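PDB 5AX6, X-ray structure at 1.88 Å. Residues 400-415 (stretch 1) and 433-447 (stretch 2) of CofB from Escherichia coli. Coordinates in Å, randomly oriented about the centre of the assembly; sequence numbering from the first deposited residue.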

# COMPACT_ATOMS: atom_id res chain seq x y z
N ARG A 400 -26.59 -20.44 -5.85
CA ARG A 400 -28.00 -20.17 -5.60
C ARG A 400 -28.65 -19.70 -6.89
O ARG A 400 -27.99 -19.10 -7.74
CB ARG A 400 -28.15 -19.10 -4.51
CG ARG A 400 -27.57 -19.48 -3.13
CD ARG A 400 -28.38 -20.60 -2.47
NE ARG A 400 -29.80 -20.26 -2.51
CZ ARG A 400 -30.41 -19.47 -1.64
NH1 ARG A 400 -29.75 -18.95 -0.61
NH2 ARG A 400 -31.70 -19.20 -1.79
N LEU A 401 -29.94 -19.96 -7.03
CA LEU A 401 -30.68 -19.45 -8.17
C LEU A 401 -32.13 -19.27 -7.76
O LEU A 401 -32.70 -20.12 -7.08
CB LEU A 401 -30.56 -20.40 -9.37
CG LEU A 401 -31.22 -19.96 -10.68
CD1 LEU A 401 -30.51 -20.54 -11.90
CD2 LEU A 401 -32.71 -20.29 -10.74
N SER A 402 -32.71 -18.13 -8.14
CA SER A 402 -34.14 -17.89 -7.96
C SER A 402 -34.73 -17.39 -9.27
O SER A 402 -34.00 -16.96 -10.16
CB SER A 402 -34.40 -16.87 -6.85
OG SER A 402 -34.52 -17.53 -5.60
N ALA A 403 -36.05 -17.48 -9.39
CA ALA A 403 -36.75 -17.01 -10.58
C ALA A 403 -37.99 -16.22 -10.15
O ALA A 403 -38.76 -16.70 -9.33
CB ALA A 403 -37.14 -18.18 -11.49
N SER A 404 -38.15 -15.01 -10.67
CA SER A 404 -39.32 -14.18 -10.39
C SER A 404 -40.09 -13.96 -11.69
O SER A 404 -39.48 -13.86 -12.75
CB SER A 404 -38.92 -12.83 -9.79
OG SER A 404 -38.13 -13.00 -8.62
N ILE A 405 -41.42 -13.89 -11.61
CA ILE A 405 -42.21 -13.75 -12.82
C ILE A 405 -42.04 -12.38 -13.48
O ILE A 405 -42.14 -11.34 -12.81
CB ILE A 405 -43.70 -13.97 -12.56
CG1 ILE A 405 -43.93 -15.35 -11.93
CG2 ILE A 405 -44.47 -13.81 -13.87
CD1 ILE A 405 -45.39 -15.65 -11.61
N ALA A 406 -41.78 -12.37 -14.79
CA ALA A 406 -41.56 -11.12 -15.51
C ALA A 406 -42.72 -10.78 -16.45
O ALA A 406 -43.04 -9.62 -16.65
CB ALA A 406 -40.25 -11.17 -16.28
N SER A 407 -43.33 -11.81 -17.05
CA SER A 407 -44.57 -11.65 -17.84
C SER A 407 -45.29 -12.98 -17.85
O SER A 407 -44.65 -14.02 -17.82
CB SER A 407 -44.28 -11.20 -19.28
OG SER A 407 -44.03 -9.81 -19.35
N ILE A 408 -46.62 -12.96 -17.89
CA ILE A 408 -47.38 -14.20 -17.86
C ILE A 408 -48.78 -13.95 -18.39
O ILE A 408 -49.48 -13.07 -17.90
CB ILE A 408 -47.46 -14.80 -16.42
CG1 ILE A 408 -48.28 -16.10 -16.42
CG2 ILE A 408 -48.06 -13.80 -15.43
CD1 ILE A 408 -48.36 -16.77 -15.03
N VAL A 409 -49.18 -14.70 -19.42
CA VAL A 409 -50.56 -14.60 -19.91
C VAL A 409 -51.16 -15.98 -20.16
O VAL A 409 -50.45 -16.95 -20.47
CB VAL A 409 -50.67 -13.75 -21.21
CG1 VAL A 409 -50.31 -12.29 -20.93
CG2 VAL A 409 -49.79 -14.33 -22.31
N ALA A 410 -52.47 -16.05 -19.98
CA ALA A 410 -53.22 -17.28 -20.17
C ALA A 410 -53.55 -17.47 -21.65
O ALA A 410 -54.71 -17.38 -22.05
CB ALA A 410 -54.49 -17.26 -19.33
N ASP A 411 -52.53 -17.71 -22.46
CA ASP A 411 -52.74 -17.87 -23.89
C ASP A 411 -53.56 -19.14 -24.19
O ASP A 411 -53.51 -20.10 -23.44
CB ASP A 411 -51.40 -17.90 -24.63
CG ASP A 411 -51.53 -17.52 -26.11
OD1 ASP A 411 -52.59 -17.00 -26.51
OD2 ASP A 411 -50.55 -17.74 -26.85
N THR A 412 -54.30 -19.11 -25.29
CA THR A 412 -55.06 -20.29 -25.74
C THR A 412 -54.89 -20.43 -27.25
O THR A 412 -54.39 -19.52 -27.90
CB THR A 412 -56.54 -20.18 -25.38
OG1 THR A 412 -57.09 -18.99 -25.95
CG2 THR A 412 -56.72 -20.15 -23.86
N LYS A 413 -55.30 -21.57 -27.81
CA LYS A 413 -55.17 -21.80 -29.24
C LYS A 413 -55.96 -20.77 -30.05
O LYS A 413 -57.08 -20.41 -29.68
CB LYS A 413 -55.63 -23.21 -29.61
CG LYS A 413 -54.76 -24.32 -29.07
CD LYS A 413 -55.41 -25.68 -29.34
CE LYS A 413 -54.47 -26.83 -29.00
NZ LYS A 413 -54.62 -27.97 -29.96
N ASP A 414 -55.38 -20.30 -31.15
CA ASP A 414 -56.12 -19.42 -32.04
C ASP A 414 -56.83 -20.25 -33.11
O ASP A 414 -56.83 -21.48 -33.04
CB ASP A 414 -55.20 -18.37 -32.68
CG ASP A 414 -54.22 -18.97 -33.69
OD1 ASP A 414 -54.14 -20.21 -33.83
OD2 ASP A 414 -53.51 -18.18 -34.34
N SER A 415 -57.43 -19.58 -34.09
CA SER A 415 -58.17 -20.25 -35.16
C SER A 415 -57.34 -21.35 -35.82
O SER A 415 -57.86 -22.41 -36.15
CB SER A 415 -58.61 -19.24 -36.22
OG SER A 415 -59.31 -18.16 -35.62
N GLY A 433 -50.60 -10.00 -28.88
CA GLY A 433 -51.55 -9.96 -27.77
C GLY A 433 -52.01 -11.33 -27.28
O GLY A 433 -52.17 -11.54 -26.07
N GLY A 434 -52.22 -12.25 -28.21
CA GLY A 434 -52.72 -13.58 -27.88
C GLY A 434 -54.23 -13.62 -27.70
O GLY A 434 -54.89 -12.58 -27.66
N GLN A 435 -54.77 -14.83 -27.60
CA GLN A 435 -56.19 -15.03 -27.30
C GLN A 435 -56.29 -15.54 -25.87
O GLN A 435 -56.02 -16.71 -25.61
CB GLN A 435 -56.83 -16.03 -28.27
CG GLN A 435 -58.31 -16.27 -28.05
CD GLN A 435 -58.82 -17.53 -28.75
OE1 GLN A 435 -59.57 -17.46 -29.72
NE2 GLN A 435 -58.41 -18.69 -28.24
N LEU A 436 -56.68 -14.67 -24.94
CA LEU A 436 -56.46 -14.99 -23.53
C LEU A 436 -57.64 -15.65 -22.83
O LEU A 436 -58.79 -15.25 -23.01
CB LEU A 436 -56.04 -13.72 -22.77
CG LEU A 436 -54.74 -13.04 -23.24
CD1 LEU A 436 -54.19 -12.09 -22.18
CD2 LEU A 436 -53.67 -14.05 -23.68
N GLY A 437 -57.34 -16.67 -22.04
CA GLY A 437 -58.34 -17.29 -21.17
C GLY A 437 -58.19 -16.75 -19.76
O GLY A 437 -57.71 -15.62 -19.58
N TYR A 438 -58.59 -17.53 -18.77
CA TYR A 438 -58.44 -17.12 -17.37
C TYR A 438 -57.22 -17.81 -16.78
O TYR A 438 -57.03 -19.01 -16.95
CB TYR A 438 -59.66 -17.46 -16.53
CG TYR A 438 -60.98 -17.04 -17.14
CD1 TYR A 438 -61.05 -15.98 -18.02
CD2 TYR A 438 -62.15 -17.72 -16.83
CE1 TYR A 438 -62.27 -15.59 -18.58
CE2 TYR A 438 -63.36 -17.35 -17.39
CZ TYR A 438 -63.41 -16.29 -18.26
OH TYR A 438 -64.62 -15.93 -18.81
N LEU A 439 -56.39 -17.05 -16.08
CA LEU A 439 -55.20 -17.61 -15.47
C LEU A 439 -55.52 -18.33 -14.16
O LEU A 439 -56.24 -17.80 -13.32
CB LEU A 439 -54.20 -16.47 -15.23
CG LEU A 439 -52.76 -16.76 -14.86
CD1 LEU A 439 -52.12 -17.61 -15.95
CD2 LEU A 439 -52.05 -15.42 -14.68
N SER A 440 -55.00 -19.55 -13.99
CA SER A 440 -55.06 -20.21 -12.69
C SER A 440 -53.77 -19.96 -11.91
O SER A 440 -53.71 -20.11 -10.69
CB SER A 440 -55.30 -21.71 -12.84
OG SER A 440 -56.61 -21.96 -13.30
N GLY A 441 -52.72 -19.60 -12.65
CA GLY A 441 -51.44 -19.31 -12.05
C GLY A 441 -50.31 -20.16 -12.59
O GLY A 441 -50.46 -20.80 -13.63
N THR A 442 -49.19 -20.18 -11.88
CA THR A 442 -48.04 -20.95 -12.33
C THR A 442 -47.22 -21.45 -11.15
O THR A 442 -47.07 -20.75 -10.13
CB THR A 442 -47.13 -20.12 -13.28
OG1 THR A 442 -46.00 -20.90 -13.67
CG2 THR A 442 -46.64 -18.86 -12.59
N ALA A 443 -46.71 -22.66 -11.29
CA ALA A 443 -45.77 -23.22 -10.35
C ALA A 443 -44.41 -23.29 -11.02
O ALA A 443 -44.25 -23.98 -12.03
CB ALA A 443 -46.22 -24.62 -9.88
N ILE A 444 -43.43 -22.57 -10.47
CA ILE A 444 -42.11 -22.54 -11.06
C ILE A 444 -41.15 -23.26 -10.13
O ILE A 444 -41.04 -22.94 -8.95
CB ILE A 444 -41.63 -21.10 -11.33
CG1 ILE A 444 -42.56 -20.45 -12.38
CG2 ILE A 444 -40.20 -21.11 -11.86
CD1 ILE A 444 -42.50 -18.91 -12.45
N GLN A 445 -40.47 -24.26 -10.67
CA GLN A 445 -39.58 -25.11 -9.88
C GLN A 445 -38.15 -24.94 -10.35
O GLN A 445 -37.89 -24.80 -11.55
CB GLN A 445 -40.01 -26.58 -10.01
CG GLN A 445 -39.30 -27.55 -9.07
CD GLN A 445 -40.00 -28.91 -9.06
OE1 GLN A 445 -41.14 -29.02 -8.61
NE2 GLN A 445 -39.33 -29.92 -9.58
N VAL A 446 -37.23 -24.97 -9.40
CA VAL A 446 -35.81 -24.91 -9.69
C VAL A 446 -35.15 -26.12 -9.06
O VAL A 446 -35.31 -26.36 -7.86
CB VAL A 446 -35.16 -23.62 -9.14
CG1 VAL A 446 -33.63 -23.69 -9.24
CG2 VAL A 446 -35.71 -22.39 -9.90
N ASN A 447 -34.40 -26.84 -9.88
CA ASN A 447 -33.64 -28.00 -9.44
C ASN A 447 -32.20 -27.91 -9.92
O ASN A 447 -31.90 -27.11 -10.79
CB ASN A 447 -34.29 -29.29 -9.97
CG ASN A 447 -35.73 -29.42 -9.53
OD1 ASN A 447 -36.66 -29.19 -10.32
ND2 ASN A 447 -35.93 -29.77 -8.27

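This contact joins two nearly antiparallel strands that face each other through mostly apolar side chains, with the chain just beyond one and just before the other drawn together by a compact hydrogen-bond network from Ala410-Thr412 to Gln435-Gly437. The strand axes run at 166° and approach no closer than 7.9 Å, a spacing too wide for backbone hydrogen bonds between them and one that side chains must fill.

They do so in a ladder of small and branched groups. Leu401 CD2 lies 3.8 Å from Val446 CG2, and Ala403 CB lies 4.3 Å from Ile444 CG2. In both strands here, alternate residues point toward the partner: Leu401 and Ala403 on one, Thr442, Ile444 and Val446 on the other, while Ser402 and Ser404 point away. Ile405 points sideways from its backbone, yet its extended chain (m, t) returns to the contact, with CG1 3.9 Å from Ile444 CD1 and CD1 3.6 Å from Thr442 CG2. Thr442 thus offers its methyl to the apolar layer, while its hydroxyl is hydrogen-bonded elsewhere in the structure. Ile408, in a t, t conformation, reaches the same methyl, CD1 to Thr442 CG2 being 3.6 Å, and also touches Leu439, CD1 to CD2 at 3.9 Å.

Beyond Ile408 the chains draw together. The small side chain of Ala410 allows a close approach, its CB resting 3.8 Å from Leu439 N and 4.1 Å from Leu439 CD1. Its carbonyl accepts a short, nearly linear hydrogen bond from Gly437, N to Ala410 O at 2.7 Å and 170°, and also receives a CA-H...O contact from Leu436 CA at 3.3 Å. Asp411 and Leu436 form a single beta bridge, their CA atoms 4.7 Å apart. The CB of Leu436 points away overall, but the side chain folds back so that CD2 sits 3.9 Å from Val409 CB.

Polar side chains complete the junction. Asp411 OD1 accepts a hydrogen bond from Gln435 N at 3.3 Å. Glycine suits position 434: its phi is positive, and an ideal CB would lie only 3.0 Å from Asp411 OD1. Thr412 uses its hydroxyl in both senses, OG1 donating to Gln435 O at 2.5 Å and accepting from Gln435 NE2 at 2.7 Å; Thr412 N adds a weak bond to Gln435 O at 3.0 Å. The side chain of Gln435, extended (t, t), is long enough to carry its amide to this threonine, so backbone and side chain of one residue clasp the same hydroxyl.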